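Local coordinates for protein 6-phosphogluconate dehydrogenase (Decarboxylating) (Geobacter metallireducens, PDB 4E21) that probably catalyses the NADP-linked oxidative decarboxylation of 6-phosphogluconate in the pentose phosphate pathway, at residues G68-S71 and I72-C76. Residues are numbered along the deposited sequence; the frame is centred on the assembly and turned at random.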
ATOM      1  N   GLY B  68      -2.216 -50.338  -8.729  1.00 49.21           N
ATOM      2  CA  GLY B  68      -0.971 -49.612  -8.852  1.00 46.18           C
ATOM      3  C   GLY B  68      -0.259 -49.908 -10.157  1.00 47.79           C
ATOM      4  O   GLY B  68      -0.805 -50.535 -11.063  1.00 48.36           O
ATOM      5  N   ALA B  69       0.978 -49.444 -10.243  1.00 47.98           N
ATOM      6  CA  ALA B  69       1.809 -49.647 -11.406  1.00 47.28           C
ATOM      7  C   ALA B  69       3.226 -49.332 -10.963  1.00 49.61           C
ATOM      8  O   ALA B  69       3.441 -48.394 -10.186  1.00 44.85           O
ATOM      9  CB  ALA B  69       1.383 -48.729 -12.522  1.00 43.07           C
ATOM     10  N   ARG B  70       4.193 -50.124 -11.427  1.00 50.06           N
ATOM     11  CA  ARG B  70       5.576 -49.920 -10.997  1.00 50.06           C
ATOM     12  C   ARG B  70       6.435 -49.194 -12.010  1.00 47.28           C
ATOM     13  O   ARG B  70       7.634 -49.036 -11.810  1.00 48.68           O
ATOM     14  CB  ARG B  70       6.249 -51.232 -10.589  1.00 56.33           C
ATOM     15  CG  ARG B  70       5.618 -52.468 -11.179  1.00 60.38           C
ATOM     16  CD  ARG B  70       4.661 -53.121 -10.184  1.00 60.90           C
ATOM     17  NE  ARG B  70       4.084 -54.344 -10.746  1.00 67.77           N
ATOM     18  CZ  ARG B  70       2.783 -54.532 -10.961  1.00 68.34           C
ATOM     19  NH1 ARG B  70       1.905 -53.579 -10.633  1.00 62.38           N
ATOM     20  NH2 ARG B  70       2.356 -55.681 -11.487  1.00 65.25           N
ATOM     21  N   SER B  71       5.825 -48.734 -13.089  1.00 45.19           N
ATOM     22  CA  SER B  71       6.570 -47.972 -14.072  1.00 45.02           C
ATOM     23  C   SER B  71       5.594 -47.182 -14.903  1.00 41.95           C
ATOM     24  O   SER B  71       4.421 -47.527 -14.987  1.00 41.18           O
ATOM     25  CB  SER B  71       7.367 -48.911 -14.985  1.00 46.24           C
ATOM     26  OG  SER B  71       6.501 -49.696 -15.796  1.00 44.48           O
ATOM     27  N   ILE B  72       6.076 -46.126 -15.532  1.00 43.08           N
ATOM     28  CA  ILE B  72       5.229 -45.416 -16.466  1.00 42.39           C
ATOM     29  C   ILE B  72       4.649 -46.392 -17.505  1.00 42.36           C
ATOM     30  O   ILE B  72       3.480 -46.270 -17.900  1.00 39.26           O
ATOM     31  CB  ILE B  72       5.974 -44.250 -17.142  1.00 42.72           C
ATOM     32  CG1 ILE B  72       4.974 -43.399 -17.922  1.00 40.72           C
ATOM     33  CG2 ILE B  72       7.147 -44.746 -17.987  1.00 42.74           C
ATOM     34  CD1 ILE B  72       3.918 -42.765 -16.991  1.00 42.35           C
ATOM     35  N   GLU B  73       5.455 -47.378 -17.908  1.00 41.03           N
ATOM     36  CA  GLU B  73       5.048 -48.336 -18.941  1.00 40.50           C
ATOM     37  C   GLU B  73       3.831 -49.167 -18.549  1.00 39.54           C
ATOM     38  O   GLU B  73       2.832 -49.200 -19.274  1.00 36.98           O
ATOM     39  CB  GLU B  73       6.213 -49.246 -19.343  1.00 40.60           C
ATOM     40  CG  GLU B  73       7.265 -48.562 -20.218  1.00 41.08           C
ATOM     41  CD  GLU B  73       8.225 -47.686 -19.415  1.00 47.83           C
ATOM     42  OE1 GLU B  73       8.092 -47.637 -18.169  1.00 45.86           O
ATOM     43  OE2 GLU B  73       9.114 -47.049 -20.034  1.00 50.60           O
ATOM     44  N   GLU B  74       3.910 -49.839 -17.401  1.00 41.78           N
ATOM     45  CA  GLU B  74       2.765 -50.597 -16.900  1.00 42.07           C
ATOM     46  C   GLU B  74       1.550 -49.689 -16.677  1.00 40.35           C
ATOM     47  O   GLU B  74       0.401 -50.084 -16.914  1.00 39.81           O
ATOM     48  CB  GLU B  74       3.104 -51.315 -15.594  1.00 43.46           C
ATOM     49  CG  GLU B  74       1.993 -52.268 -15.180  1.00 48.59           C
ATOM     50  CD  GLU B  74       2.074 -52.699 -13.734  1.00 55.13           C
ATOM     51  OE1 GLU B  74       3.130 -52.469 -13.106  1.00 55.42           O
ATOM     52  OE2 GLU B  74       1.070 -53.261 -13.229  1.00 57.54           O
ATOM     53  N   PHE B  75       1.812 -48.476 -16.204  1.00 38.06           N
ATOM     54  CA  PHE B  75       0.755 -47.503 -16.006  1.00 38.11           C
ATOM     55  C   PHE B  75      -0.010 -47.281 -17.313  1.00 35.16           C
ATOM     56  O   PHE B  75      -1.217 -47.489 -17.377  1.00 34.99           O
ATOM     57  CB  PHE B  75       1.345 -46.190 -15.487  1.00 38.16           C
ATOM     58  CG  PHE B  75       0.337 -45.108 -15.281  1.00 36.19           C
ATOM     59  CD1 PHE B  75      -0.488 -45.109 -14.155  1.00 37.88           C
ATOM     60  CD2 PHE B  75       0.218 -44.071 -16.195  1.00 36.19           C
ATOM     61  CE1 PHE B  75      -1.426 -44.095 -13.937  1.00 36.00           C
ATOM     62  CE2 PHE B  75      -0.712 -43.043 -15.991  1.00 35.07           C
ATOM     63  CZ  PHE B  75      -1.544 -43.058 -14.856  1.00 34.03           C
ATOM     64  N   CYS B  76       0.680 -46.864 -18.364  1.00 35.46           N
ATOM     65  CA  CYS B  76      -0.006 -46.618 -19.636  1.00 37.26           C
ATOM     66  C   CYS B  76      -0.634 -47.887 -20.204  1.00 37.35           C
ATOM     67  O   CYS B  76      -1.741 -47.860 -20.779  1.00 34.60           O
ATOM     68  CB  CYS B  76       0.945 -45.999 -20.643  1.00 35.32           C
ATOM     69  SG  CYS B  76       1.431 -44.363 -20.134  1.00 38.91           S
TER
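Ser71 caps the N-terminus of helix 72-78 in the nucleotide-binding domain, and Glu74, in the helix's first turn, reaches back to grip Arg70 in the loop before it. Ser71 OG accepts from Glu74 N at 3.1 Å along an almost straight line, which satisfies an amide that has no helical carbonyl of its own. The first regular helical bond follows at once, from Phe75 N to Ser71 O at 3.0 Å.

Glu74 leaves the helix with CG opposite the backbone N (chi1 -171°), and the extended chain carries the carboxylate back alongside the loop, where it answers Arg70 twice. OE1 of Glu74 accepts from Arg70 N at 3.1 Å, the donor standing 45° out of the carboxylate plane. OE2 makes a salt bridge to Arg70 NH1 at 2.7 Å. Arg70 curls, with a bend at chi2, to bring its guanidinium over the carboxylate, which sits across one face and toward the rim, the two planes 87° apart. Ala69 is buried; its CB packs 3.9 Å from Phe75 CB and lies at the edge of the Phe75 ring.

Lys78, one turn further along the helix, hydrogen-bonds Gly68 O, while Glu73 turns to a salt bridge with Arg100 of helix 94-101. Phe75 and Ile72 seat the helix on the parallel part of the mixed sheet: Phe75 meets strands 24-28 and 47-51, and Ile72 touches Ile28 of strand 24-28 and also Met101 of helix 94-101.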